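Local coordinates for protein putative dienelactone hydrolase (Klebsiella pneumoniae subsp. pneumoniae MGH 78578, PDB 3F67) that probably acts as an alpha/beta-hydrolase of the dienelactone hydrolase family, cleaving ester or lactone bonds of a substrate not yet identified, at residues Val37-Ile41 / Cys123-Thr129; Leu97-Asp101 / Leu131-Asn136; Leu117-Cys123 / Leu139-Trp145. All coordinates share one frame. Residues are numbered along the deposited sequence.

Interaction 1: Val37-Ile41 / Cys123-Thr129; sequences VVQEI and CWGGRIT
V38 lies across the first turn of helix 124-133, its CG1 3.5 Å from G125 CA, 3.7 Å from W124 CZ3 and 4.0 Å from I128 CG2. The strand ends at V38 (phi/psi -101/122), and Q39-I41 run on as a loop over the start of the helix, in register V38 with G125 (CA-CA 4.8 Å) and E40 with W124 (5.0 Å). So close an approach depends on G125: a CB there would sit 2.3 Å from V38 O and 2.4 Å from Q39 O. Q39 O stands 3.1 Å from G125 N and, at 3.4 Å from W124 CE3, meets the edge of the indole, which lies beside the loop (chi1 t, chi2 87°). I41 CG2 rests 3.7 Å from W124 CB. Q39 NE2 hydrogen-bonds E40 O (3.0 Å) within the loop, while water 1 accepts from I41 N (3.1 Å) and W124 N (3.2 Å). C123 is the N-cap, with strained phi/psi 65/-119; its CB is 3.7 Å from E40 OE2, and the E40 carboxylate forms a salt bridge with R219. This is consistent with the nucleophile elbow of alpha/beta-hydrolases, C123 being the probable nucleophile. V38 pairs with strand 116-122 through backbone bonds to T120 and F122, W124 and I128 reach V96 on helix 93-108, and I41 packs on helix 80-88.

Interaction 2: Leu97-Asp101 / Leu131-Asn136; sequences LADLD and LYAAHN
One carboxylate bridges two rings: D101, m at chi1, accepts from Y132 OH through OD1 (2.7 Å) and from H135 NE2 through OD2 (2.8 Å, angle 167°), the latter a His-carboxylate hydrogen bond. N136 ND2 donates to Y132 OH (2.9 Å), so the phenol both gives and receives; N136 OD1 accepts from the backbone N of Q138. The first segment is a regular helical turn, with D101 N bonded to L97 O (3.0 Å). The second is a helix end running out into a turn in which H135 N and N136 N both bond Y132 O (2.9 and 3.0 Å). Nearest CA pairs are L97 with Y132 (6.1 Å) and D101 with N136 (7.5 Å). Apolar contacts accompany these bonds. L97 CB sits squarely over the H135 ring, 3.9 Å from its centroid, a CH-pi contact; L100 CB makes another over a face of Y132, also 3.9 Å from the centroid. Both Y132 and H135 are t at chi1. L97 CD2 is 3.9 Å from Y132 CD1 and 4.0 Å from L131 CB. The contact joins helix 93-108 to the C-terminal end of helix 124-133, with L100 and Y132 both resting on I119 of strand 116-122.

Interaction 3: Leu117-Cys123 / Leu139-Trp145; sequences LLITGFC and LKAAVAW
Backbone hydrogen bonds first: two adjacent central-sheet strands of a beta-alpha-beta unit run parallel (axes 4.8 Å apart, 4°), pairing I119 with A142, T120 with V143, G121 with A144 and F122 with W145. K140 N gives to L117 O (2.8 Å), I119 N to A141 O (3.2 Å), V143 N to I119 O (3.0 Å), G121 N to V143 O (3.2 Å), W145 N to G121 O (2.9 Å) and C123 N to W145 O (2.9 Å). Among side chains, T120 OG1 (chi1 t) donates to V143 O (2.8 Å) and accepts a weak bond from W145 NE1 (3.0 Å). Water 2 joins L117 N and K140 NZ. Among apolar contacts, I119 CG2 meets A142 CB (3.6 Å) and L139 CD1 (3.8 Å) on the face toward helix 124-133. On the other face the F122 and W145 rings, both m at chi1, meet obliquely, F122 CE1 3.3 Å from W145 CE2. Backbone pairing thus reaches C123 N, right up to the probable nucleophile elbow.

Strand 116-122, helix 124-133 and strand 141-145 form a right-handed beta-alpha-beta unit, and all three contacts draw on it. Interaction 3 joins its strands; interactions 1 and 2 hold opposite ends of its helix. C123 belongs to both interactions 1 and 3, whose centres lie 9 Å apart; V38 N is 2.8 Å from T120 O, continuing the sheet from one contact to the other. Interaction 2 lies 12 Å from interaction 1, centre to centre, and meets it where I128 CG2 is 3.7 Å from L100 CD1; Y132 CD2 sits 3.7 Å from I119 CD1 of interaction 3. C123, with H212 and D180, probably forms a Cys-His-Asp triad, as in dienelactone hydrolases.

Interaction 1: Val37-Ile41 / Cys123-Thr129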
ATOM      1  N   VAL A  37       1.172   3.181   4.747  1.00 13.92           N
ATOM      2  CA  VAL A  37       1.722   1.879   4.363  1.00 13.41           C
ATOM      3  C   VAL A  37       0.555   0.890   4.436  1.00 14.74           C
ATOM      4  O   VAL A  37      -0.049   0.710   5.524  1.00 14.75           O
ATOM      5  CB  VAL A  37       2.815   1.436   5.353  1.00 14.91           C
ATOM      6  CG1 VAL A  37       3.299   0.019   4.988  1.00 13.30           C
ATOM      7  CG2 VAL A  37       4.030   2.414   5.275  1.00 13.01           C
ATOM      8  N   VAL A  38       0.223   0.256   3.305  1.00 13.44           N
ATOM      9  CA  VAL A  38      -0.947  -0.649   3.300  1.00 12.92           C
ATOM     10  C   VAL A  38      -0.514  -2.105   3.381  1.00 14.13           C
ATOM     11  O   VAL A  38       0.245  -2.601   2.523  1.00 13.26           O
ATOM     12  CB  VAL A  38      -1.834  -0.490   2.055  1.00 12.60           C
ATOM     13  CG1 VAL A  38      -3.219  -1.216   2.266  1.00 13.05           C
ATOM     14  CG2 VAL A  38      -2.069   0.977   1.708  1.00 13.71           C
ATOM     15  N   GLN A  39      -1.007  -2.775   4.432  1.00 13.38           N
ATOM     16  CA  GLN A  39      -0.713  -4.190   4.747  1.00 13.39           C
ATOM     17  C   GLN A  39      -1.000  -5.188   3.608  1.00 14.40           C
ATOM     18  O   GLN A  39      -1.755  -4.878   2.663  1.00 14.86           O
ATOM     19  CB  GLN A  39      -1.661  -4.544   5.904  1.00 13.62           C
ATOM     20  CG  GLN A  39      -3.115  -4.331   5.492  1.00 15.12           C
ATOM     21  CD  GLN A  39      -4.084  -4.829   6.566  1.00 18.36           C
ATOM     22  OE1 GLN A  39      -4.326  -4.125   7.543  1.00 17.79           O
ATOM     23  NE2 GLN A  39      -4.588  -6.055   6.411  1.00 17.83           N
ATOM     24  N   GLU A  40      -0.395  -6.386   3.715  1.00 14.22           N
ATOM     25  CA  GLU A  40      -0.871  -7.568   3.000  1.00 14.78           C
ATOM     26  C   GLU A  40      -2.107  -8.114   3.750  1.00 14.28           C
ATOM     27  O   GLU A  40      -2.648  -7.432   4.657  1.00 14.55           O
ATOM     28  CB  GLU A  40       0.239  -8.610   2.960  1.00 14.97           C
ATOM     29  CG  GLU A  40       1.605  -8.019   2.465  1.00 15.99           C
ATOM     30  CD  GLU A  40       2.703  -9.087   2.404  1.00 20.93           C
ATOM     31  OE1 GLU A  40       3.231  -9.480   3.468  1.00 21.62           O
ATOM     32  OE2 GLU A  40       3.099  -9.493   1.285  1.00 23.39           O
ATOM     33  N   ILE A  41      -2.565  -9.324   3.399  1.00 13.73           N
ATOM     34  CA  ILE A  41      -3.724  -9.902   4.102  1.00 13.14           C
ATOM     35  C   ILE A  41      -3.429 -10.284   5.575  1.00 13.77           C
ATOM     36  O   ILE A  41      -4.340 -10.667   6.316  1.00 13.62           O
ATOM     37  CB  ILE A  41      -4.273 -11.139   3.376  1.00 14.61           C
ATOM     38  CG1 ILE A  41      -3.207 -12.226   3.233  1.00 14.59           C
ATOM     39  CG2 ILE A  41      -4.823 -10.690   2.007  1.00 14.15           C
ATOM     40  CD1 ILE A  41      -3.714 -13.522   2.649  1.00 16.49           C
ATOM     41  N   CYS A 123       0.956  -6.473  -2.001  0.50 15.48           N
ATOM     42  CA  CYS A 123       0.088  -7.613  -2.192  0.50 16.82           C
ATOM     43  C   CYS A 123      -1.376  -7.140  -2.215  0.50 16.23           C
ATOM     44  O   CYS A 123      -1.729  -6.316  -3.077  0.50 15.70           O
ATOM     45  CB  CYS A 123       0.371  -8.639  -1.101  0.50 17.70           C
ATOM     46  SG  CYS A 123      -0.386 -10.100  -1.553  0.50 23.29           S
ATOM     47  N   TRP A 124      -2.216  -7.606  -1.283  1.00 15.31           N
ATOM     48  CA  TRP A 124      -3.592  -7.039  -1.132  1.00 15.15           C
ATOM     49  C   TRP A 124      -3.524  -5.493  -1.100  1.00 15.22           C
ATOM     50  O   TRP A 124      -4.320  -4.767  -1.756  1.00 14.71           O
ATOM     51  CB  TRP A 124      -4.245  -7.578   0.162  1.00 15.11           C
ATOM     52  CG  TRP A 124      -5.610  -7.031   0.433  1.00 14.98           C
ATOM     53  CD1 TRP A 124      -6.817  -7.530  -0.031  1.00 15.36           C
ATOM     54  CD2 TRP A 124      -5.914  -5.880   1.203  1.00 16.30           C
ATOM     55  NE1 TRP A 124      -7.871  -6.742   0.431  1.00 15.04           N
ATOM     56  CE2 TRP A 124      -7.335  -5.741   1.216  1.00 14.94           C
ATOM     57  CE3 TRP A 124      -5.121  -4.978   1.961  1.00 14.37           C
ATOM     58  CZ2 TRP A 124      -7.977  -4.697   1.912  1.00 16.67           C
ATOM     59  CZ3 TRP A 124      -5.770  -3.930   2.660  1.00 16.24           C
ATOM     60  CH2 TRP A 124      -7.168  -3.809   2.621  1.00 16.66           C
ATOM     61  N   GLY A 125      -2.542  -5.000  -0.345  1.00 13.93           N
ATOM     62  CA  GLY A 125      -2.303  -3.570  -0.193  1.00 13.95           C
ATOM     63  C   GLY A 125      -1.822  -2.840  -1.444  1.00 14.45           C
ATOM     64  O   GLY A 125      -2.042  -1.620  -1.573  1.00 15.73           O
ATOM     65  N   GLY A 126      -1.209  -3.587  -2.357  1.00 14.74           N
ATOM     66  CA  GLY A 126      -0.754  -3.013  -3.631  1.00 13.91           C
ATOM     67  C   GLY A 126      -1.948  -2.778  -4.531  1.00 13.46           C
ATOM     68  O   GLY A 126      -1.966  -1.792  -5.255  1.00 13.76           O
ATOM     69  N   ARG A 127      -2.959  -3.651  -4.475  1.00 13.54           N
ATOM     70  CA  ARG A 127      -4.178  -3.360  -5.241  1.00 13.61           C
ATOM     71  C   ARG A 127      -4.870  -2.121  -4.681  1.00 14.14           C
ATOM     72  O   ARG A 127      -5.297  -1.242  -5.429  1.00 13.80           O
ATOM     73  CB  ARG A 127      -5.112  -4.579  -5.262  1.00 12.69           C
ATOM     74  CG  ARG A 127      -6.500  -4.241  -5.875  1.00 12.40           C
ATOM     75  CD  ARG A 127      -7.379  -5.480  -5.949  1.00 14.67           C
ATOM     76  NE  ARG A 127      -8.774  -5.117  -6.258  1.00 15.07           N
ATOM     77  CZ  ARG A 127      -9.643  -4.673  -5.362  1.00 16.22           C
ATOM     78  NH1 ARG A 127      -9.301  -4.592  -4.071  1.00 15.61           N
ATOM     79  NH2 ARG A 127     -10.886  -4.375  -5.743  1.00 15.36           N
ATOM     80  N   ILE A 128      -4.992  -2.076  -3.354  1.00 14.55           N
ATOM     81  CA  ILE A 128      -5.606  -0.920  -2.668  1.00 14.36           C
ATOM     82  C   ILE A 128      -4.866   0.375  -3.028  1.00 14.84           C
ATOM     83  O   ILE A 128      -5.500   1.417  -3.235  1.00 14.87           O
ATOM     84  CB  ILE A 128      -5.620  -1.179  -1.130  1.00 14.21           C
ATOM     85  CG1 ILE A 128      -6.572  -2.347  -0.772  1.00 14.07           C
ATOM     86  CG2 ILE A 128      -5.971   0.112  -0.350  1.00 13.74           C
ATOM     87  CD1 ILE A 128      -8.035  -2.122  -1.172  1.00 12.90           C
ATOM     88  N   THR A 129      -3.548   0.282  -3.124  1.00 14.41           N
ATOM     89  CA  THR A 129      -2.724   1.416  -3.520  1.00 14.31           C
ATOM     90  C   THR A 129      -3.190   2.016  -4.862  1.00 14.71           C
ATOM     91  O   THR A 129      -3.355   3.224  -4.964  1.00 13.58           O
ATOM     92  CB  THR A 129      -1.216   1.037  -3.513  1.00 14.19           C
ATOM     93  OG1 THR A 129      -0.826   0.836  -2.149  1.00 18.44           O
ATOM     94  CG2 THR A 129      -0.344   2.228  -4.011  1.00 13.95           C
TER
HETATM   95  O   HOH W   1      -1.720 -10.189   0.523  1.00 22.10           O

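Interaction 2: Leu97-Asp101 / Leu131-Asn136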
ATOM      1  N   LEU A  97     -10.928   2.636   1.490  1.00 14.64           N
ATOM      2  CA  LEU A  97     -10.475   3.932   0.945  1.00 14.44           C
ATOM      3  C   LEU A  97     -10.867   5.069   1.915  1.00 15.27           C
ATOM      4  O   LEU A  97     -10.090   6.010   2.127  1.00 14.30           O
ATOM      5  CB  LEU A  97     -11.071   4.164  -0.452  1.00 14.97           C
ATOM      6  CG  LEU A  97     -10.673   3.033  -1.462  1.00 16.21           C
ATOM      7  CD1 LEU A  97     -11.295   3.384  -2.803  1.00 19.94           C
ATOM      8  CD2 LEU A  97      -9.162   2.871  -1.622  1.00 19.74           C
ATOM      9  N   ALA A  98     -12.043   4.965   2.527  1.00 15.51           N
ATOM     10  CA  ALA A  98     -12.473   5.974   3.492  1.00 16.03           C
ATOM     11  C   ALA A  98     -11.574   5.937   4.749  1.00 15.79           C
ATOM     12  O   ALA A  98     -11.228   6.987   5.318  1.00 15.86           O
ATOM     13  CB  ALA A  98     -13.970   5.764   3.883  1.00 16.99           C
ATOM     14  N   ASP A  99     -11.175   4.744   5.168  1.00 14.17           N
ATOM     15  CA  ASP A  99     -10.253   4.640   6.310  1.00 13.61           C
ATOM     16  C   ASP A  99      -8.896   5.268   5.956  1.00 14.37           C
ATOM     17  O   ASP A  99      -8.257   5.869   6.832  1.00 14.49           O
ATOM     18  CB  ASP A  99     -10.046   3.160   6.727  1.00 14.04           C
ATOM     19  CG  ASP A  99     -11.242   2.604   7.498  1.00 15.74           C
ATOM     20  OD1 ASP A  99     -12.032   3.407   8.077  1.00 16.54           O
ATOM     21  OD2 ASP A  99     -11.408   1.372   7.517  1.00 17.31           O
ATOM     22  N   LEU A 100      -8.405   5.060   4.730  1.00 13.79           N
ATOM     23  CA  LEU A 100      -7.133   5.679   4.372  1.00 13.43           C
ATOM     24  C   LEU A 100      -7.256   7.207   4.406  1.00 14.42           C
ATOM     25  O   LEU A 100      -6.294   7.898   4.823  1.00 14.29           O
ATOM     26  CB  LEU A 100      -6.654   5.226   3.014  1.00 14.24           C
ATOM     27  CG  LEU A 100      -6.381   3.722   2.957  1.00 13.95           C
ATOM     28  CD1 LEU A 100      -6.038   3.277   1.528  1.00 15.36           C
ATOM     29  CD2 LEU A 100      -5.237   3.309   3.951  1.00 17.53           C
ATOM     30  N   ASP A 101      -8.399   7.729   3.952  1.00 13.30           N
ATOM     31  CA  ASP A 101      -8.644   9.198   4.081  1.00 14.98           C
ATOM     32  C   ASP A 101      -8.544   9.626   5.550  1.00 15.68           C
ATOM     33  O   ASP A 101      -8.017  10.717   5.841  1.00 15.53           O
ATOM     34  CB  ASP A 101     -10.034   9.608   3.598  1.00 15.47           C
ATOM     35  CG  ASP A 101     -10.223   9.446   2.086  1.00 18.06           C
ATOM     36  OD1 ASP A 101      -9.228   9.447   1.297  1.00 16.69           O
ATOM     37  OD2 ASP A 101     -11.410   9.327   1.702  1.00 18.36           O
ATOM     38  N   LEU A 131      -6.147   1.671  -6.267  1.00 14.42           N
ATOM     39  CA  LEU A 131      -7.485   2.238  -6.054  1.00 14.09           C
ATOM     40  C   LEU A 131      -7.420   3.609  -5.372  1.00 14.70           C
ATOM     41  O   LEU A 131      -8.194   4.533  -5.722  1.00 14.80           O
ATOM     42  CB  LEU A 131      -8.381   1.297  -5.245  1.00 15.25           C
ATOM     43  CG  LEU A 131      -8.650  -0.102  -5.843  1.00 17.11           C
ATOM     44  CD1 LEU A 131      -9.687  -0.881  -4.985  1.00 19.63           C
ATOM     45  CD2 LEU A 131      -9.025  -0.084  -7.280  1.00 22.72           C
ATOM     46  N   TYR A 132      -6.576   3.718  -4.329  1.00 13.81           N
ATOM     47  CA  TYR A 132      -6.491   4.968  -3.568  1.00 14.23           C
ATOM     48  C   TYR A 132      -5.962   6.115  -4.437  1.00 14.36           C
ATOM     49  O   TYR A 132      -6.408   7.289  -4.295  1.00 15.28           O
ATOM     50  CB  TYR A 132      -5.587   4.794  -2.314  1.00 13.39           C
ATOM     51  CG  TYR A 132      -5.838   5.906  -1.323  1.00 13.18           C
ATOM     52  CD1 TYR A 132      -7.080   6.041  -0.706  1.00 14.50           C
ATOM     53  CD2 TYR A 132      -4.846   6.844  -1.064  1.00 14.17           C
ATOM     54  CE1 TYR A 132      -7.340   7.084   0.160  1.00 13.90           C
ATOM     55  CE2 TYR A 132      -5.083   7.914  -0.168  1.00 15.23           C
ATOM     56  CZ  TYR A 132      -6.326   8.007   0.436  1.00 16.59           C
ATOM     57  OH  TYR A 132      -6.596   9.040   1.302  1.00 18.02           O
ATOM     58  N   ALA A 133      -5.053   5.790  -5.365  1.00 13.76           N
ATOM     59  CA  ALA A 133      -4.551   6.795  -6.288  1.00 15.00           C
ATOM     60  C   ALA A 133      -5.640   7.358  -7.225  1.00 16.09           C
ATOM     61  O   ALA A 133      -5.506   8.484  -7.692  1.00 16.68           O
ATOM     62  CB  ALA A 133      -3.327   6.252  -7.121  1.00 15.48           C
ATOM     63  N   ALA A 134      -6.731   6.614  -7.437  1.00 15.28           N
ATOM     64  CA  ALA A 134      -7.880   7.136  -8.193  1.00 16.94           C
ATOM     65  C   ALA A 134      -8.966   7.694  -7.266  1.00 17.56           C
ATOM     66  O   ALA A 134     -10.041   8.115  -7.725  1.00 19.69           O
ATOM     67  CB  ALA A 134      -8.480   6.036  -9.058  1.00 17.35           C
ATOM     68  N   HIS A 135      -8.719   7.668  -5.965  1.00 14.98           N
ATOM     69  CA  HIS A 135      -9.746   8.101  -5.004  1.00 15.24           C
ATOM     70  C   HIS A 135      -9.473   9.481  -4.400  1.00 16.05           C
ATOM     71  O   HIS A 135     -10.381  10.314  -4.292  1.00 15.74           O
ATOM     72  CB  HIS A 135      -9.862   7.038  -3.908  1.00 15.12           C
ATOM     73  CG  HIS A 135     -10.716   7.446  -2.743  1.00 15.58           C
ATOM     74  ND1 HIS A 135     -12.093   7.318  -2.743  1.00 17.03           N
ATOM     75  CD2 HIS A 135     -10.382   7.968  -1.536  1.00 15.52           C
ATOM     76  CE1 HIS A 135     -12.572   7.751  -1.584  1.00 18.70           C
ATOM     77  NE2 HIS A 135     -11.552   8.130  -0.827  1.00 15.89           N
ATOM     78  N   ASN A 136      -8.233   9.701  -3.965  1.00 16.28           N
ATOM     79  CA  ASN A 136      -7.879  10.921  -3.204  1.00 16.15           C
ATOM     80  C   ASN A 136      -7.138  11.890  -4.108  1.00 17.40           C
ATOM     81  O   ASN A 136      -5.979  11.665  -4.429  1.00 17.20           O
ATOM     82  CB  ASN A 136      -7.031  10.589  -1.927  1.00 15.69           C
ATOM     83  CG  ASN A 136      -6.736  11.839  -1.090  1.00 17.67           C
ATOM     84  OD1 ASN A 136      -6.985  12.955  -1.557  1.00 17.35           O
ATOM     85  ND2 ASN A 136      -6.253  11.659   0.166  1.00 16.06           N
TER

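Interaction 3: Leu117-Cys123 / Leu139-Trp145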
ATOM      1  N   LEU A 117       1.318  14.010   0.816  1.00 14.22           N
ATOM      2  CA  LEU A 117       0.768  12.673   1.084  1.00 13.57           C
ATOM      3  C   LEU A 117       1.185  11.669   0.039  1.00 13.65           C
ATOM      4  O   LEU A 117       0.994  11.886  -1.161  1.00 14.44           O
ATOM      5  CB  LEU A 117      -0.773  12.723   1.110  1.00 13.30           C
ATOM      6  CG  LEU A 117      -1.515  11.453   1.563  1.00 14.33           C
ATOM      7  CD1 LEU A 117      -1.299  11.088   3.057  1.00 15.80           C
ATOM      8  CD2 LEU A 117      -3.054  11.605   1.228  1.00 13.90           C
ATOM      9  N   LEU A 118       1.680  10.536   0.530  1.00 12.95           N
ATOM     10  CA  LEU A 118       2.225   9.448  -0.336  1.00 12.78           C
ATOM     11  C   LEU A 118       1.644   8.125   0.167  1.00 13.70           C
ATOM     12  O   LEU A 118       1.201   8.031   1.330  1.00 14.52           O
ATOM     13  CB  LEU A 118       3.743   9.418  -0.212  1.00 12.06           C
ATOM     14  CG  LEU A 118       4.465  10.717  -0.554  1.00 13.99           C
ATOM     15  CD1 LEU A 118       5.904  10.658  -0.055  1.00 14.58           C
ATOM     16  CD2 LEU A 118       4.398  10.995  -2.059  1.00 14.56           C
ATOM     17  N   ILE A 119       1.668   7.070  -0.661  1.00 13.78           N
ATOM     18  CA  ILE A 119       1.197   5.786  -0.174  1.00 13.13           C
ATOM     19  C   ILE A 119       1.985   4.663  -0.845  1.00 13.76           C
ATOM     20  O   ILE A 119       2.362   4.762  -2.025  1.00 13.06           O
ATOM     21  CB  ILE A 119      -0.322   5.627  -0.441  1.00 14.09           C
ATOM     22  CG1 ILE A 119      -0.869   4.347   0.174  1.00 14.30           C
ATOM     23  CG2 ILE A 119      -0.654   5.747  -1.963  1.00 13.98           C
ATOM     24  CD1 ILE A 119      -2.478   4.314   0.136  1.00 15.17           C
ATOM     25  N   THR A 120       2.239   3.605  -0.092  1.00 13.87           N
ATOM     26  CA  THR A 120       2.786   2.382  -0.685  1.00 14.02           C
ATOM     27  C   THR A 120       2.072   1.183  -0.062  1.00 14.30           C
ATOM     28  O   THR A 120       1.613   1.242   1.089  1.00 16.27           O
ATOM     29  CB  THR A 120       4.327   2.306  -0.503  1.00 15.01           C
ATOM     30  OG1 THR A 120       4.848   1.271  -1.350  1.00 13.63           O
ATOM     31  CG2 THR A 120       4.748   2.046   0.981  1.00 15.66           C
ATOM     32  N   GLY A 121       1.986   0.100  -0.803  1.00 14.48           N
ATOM     33  CA  GLY A 121       1.243  -1.052  -0.262  1.00 14.45           C
ATOM     34  C   GLY A 121       1.675  -2.322  -0.956  1.00 14.76           C
ATOM     35  O   GLY A 121       2.193  -2.273  -2.068  1.00 14.26           O
ATOM     36  N   PHE A 122       1.442  -3.461  -0.291  1.00 14.38           N
ATOM     37  CA  PHE A 122       2.026  -4.735  -0.726  1.00 13.81           C
ATOM     38  C   PHE A 122       0.937  -5.772  -0.876  1.00 14.96           C
ATOM     39  O   PHE A 122       0.117  -5.909   0.011  1.00 16.47           O
ATOM     40  CB  PHE A 122       3.048  -5.226   0.335  1.00 14.22           C
ATOM     41  CG  PHE A 122       4.140  -4.228   0.570  1.00 15.24           C
ATOM     42  CD1 PHE A 122       5.329  -4.308  -0.153  1.00 15.43           C
ATOM     43  CD2 PHE A 122       3.932  -3.175   1.477  1.00 17.13           C
ATOM     44  CE1 PHE A 122       6.364  -3.304   0.034  1.00 16.20           C
ATOM     45  CE2 PHE A 122       4.904  -2.170   1.639  1.00 16.68           C
ATOM     46  CZ  PHE A 122       6.113  -2.247   0.924  1.00 14.22           C
ATOM     47  N   CYS A 123       0.956  -6.473  -2.001  0.50 15.48           N
ATOM     48  CA  CYS A 123       0.088  -7.613  -2.192  0.50 16.82           C
ATOM     49  C   CYS A 123      -1.376  -7.140  -2.215  0.50 16.23           C
ATOM     50  O   CYS A 123      -1.729  -6.316  -3.077  0.50 15.70           O
ATOM     51  CB  CYS A 123       0.371  -8.639  -1.101  0.50 17.70           C
ATOM     52  SG  CYS A 123      -0.386 -10.100  -1.553  0.50 23.29           S
ATOM     53  N   LEU A 139      -3.578  13.117  -3.122  1.00 15.76           N
ATOM     54  CA  LEU A 139      -2.432  12.191  -3.060  1.00 15.70           C
ATOM     55  C   LEU A 139      -1.343  12.654  -4.043  1.00 15.34           C
ATOM     56  O   LEU A 139      -1.652  13.007  -5.173  1.00 15.24           O
ATOM     57  CB  LEU A 139      -2.900  10.764  -3.375  1.00 16.24           C
ATOM     58  CG  LEU A 139      -1.751   9.730  -3.313  1.00 13.72           C
ATOM     59  CD1 LEU A 139      -1.349   9.439  -1.866  1.00 15.00           C
ATOM     60  CD2 LEU A 139      -2.281   8.447  -4.045  1.00 15.97           C
ATOM     61  N   LYS A 140      -0.074  12.674  -3.624  1.00 14.31           N
ATOM     62  CA  LYS A 140       0.994  13.145  -4.510  1.00 13.51           C
ATOM     63  C   LYS A 140       1.647  12.039  -5.331  1.00 14.13           C
ATOM     64  O   LYS A 140       2.054  12.289  -6.469  1.00 13.71           O
ATOM     65  CB  LYS A 140       2.088  13.849  -3.697  1.00 14.34           C
ATOM     66  CG  LYS A 140       1.566  15.162  -3.062  1.00 14.07           C
ATOM     67  CD  LYS A 140       1.179  16.159  -4.174  1.00 16.79           C
ATOM     68  CE  LYS A 140       0.907  17.549  -3.606  1.00 18.75           C
ATOM     69  NZ  LYS A 140      -0.383  17.579  -2.868  1.00 18.87           N
ATOM     70  N   ALA A 141       1.759  10.841  -4.764  1.00 13.82           N
ATOM     71  CA  ALA A 141       2.335   9.727  -5.514  1.00 14.02           C
ATOM     72  C   ALA A 141       2.076   8.418  -4.803  1.00 14.06           C
ATOM     73  O   ALA A 141       1.716   8.408  -3.597  1.00 14.24           O
ATOM     74  CB  ALA A 141       3.866   9.935  -5.693  1.00 13.96           C
ATOM     75  N   ALA A 142       2.237   7.317  -5.555  1.00 13.77           N
ATOM     76  CA  ALA A 142       1.893   5.985  -5.013  1.00 13.52           C
ATOM     77  C   ALA A 142       2.851   4.950  -5.587  1.00 13.69           C
ATOM     78  O   ALA A 142       3.289   5.061  -6.738  1.00 13.85           O
ATOM     79  CB  ALA A 142       0.436   5.581  -5.391  1.00 12.99           C
ATOM     80  N   VAL A 143       3.198   3.969  -4.763  1.00 13.49           N
ATOM     81  CA  VAL A 143       4.019   2.812  -5.189  1.00 14.86           C
ATOM     82  C   VAL A 143       3.299   1.531  -4.782  1.00 13.64           C
ATOM     83  O   VAL A 143       3.134   1.257  -3.577  1.00 14.46           O
ATOM     84  CB  VAL A 143       5.462   2.865  -4.592  1.00 14.26           C
ATOM     85  CG1 VAL A 143       6.293   1.607  -5.050  1.00 15.21           C
ATOM     86  CG2 VAL A 143       6.162   4.188  -5.108  1.00 15.63           C
ATOM     87  N   ALA A 144       2.887   0.742  -5.792  1.00 13.71           N
ATOM     88  CA  ALA A 144       2.073  -0.476  -5.550  1.00 13.22           C
ATOM     89  C   ALA A 144       2.998  -1.666  -5.790  1.00 13.78           C
ATOM     90  O   ALA A 144       3.597  -1.794  -6.884  1.00 14.89           O
ATOM     91  CB  ALA A 144       0.921  -0.497  -6.530  1.00 13.12           C
ATOM     92  N   TRP A 145       3.132  -2.537  -4.790  1.00 13.54           N
ATOM     93  CA  TRP A 145       3.940  -3.737  -4.970  1.00 13.74           C
ATOM     94  C   TRP A 145       3.031  -4.940  -5.185  1.00 14.12           C
ATOM     95  O   TRP A 145       2.248  -5.277  -4.315  1.00 14.63           O
ATOM     96  CB  TRP A 145       4.776  -4.026  -3.750  1.00 13.93           C
ATOM     97  CG  TRP A 145       5.713  -2.912  -3.293  1.00 13.61           C
ATOM     98  CD1 TRP A 145       5.352  -1.676  -2.770  1.00 12.23           C
ATOM     99  CD2 TRP A 145       7.159  -2.988  -3.206  1.00 12.78           C
ATOM    100  NE1 TRP A 145       6.506  -0.984  -2.396  1.00 13.59           N
ATOM    101  CE2 TRP A 145       7.608  -1.776  -2.625  1.00 14.32           C
ATOM    102  CE3 TRP A 145       8.107  -3.974  -3.565  1.00 14.28           C
ATOM    103  CZ2 TRP A 145       9.012  -1.494  -2.406  1.00 14.73           C
ATOM    104  CZ3 TRP A 145       9.490  -3.755  -3.299  1.00 13.00           C
ATOM    105  CH2 TRP A 145       9.920  -2.507  -2.731  1.00 15.19           C
TER
HETATM  106  O   HOH W   2      -0.784  15.851  -0.415  1.00 14.95           O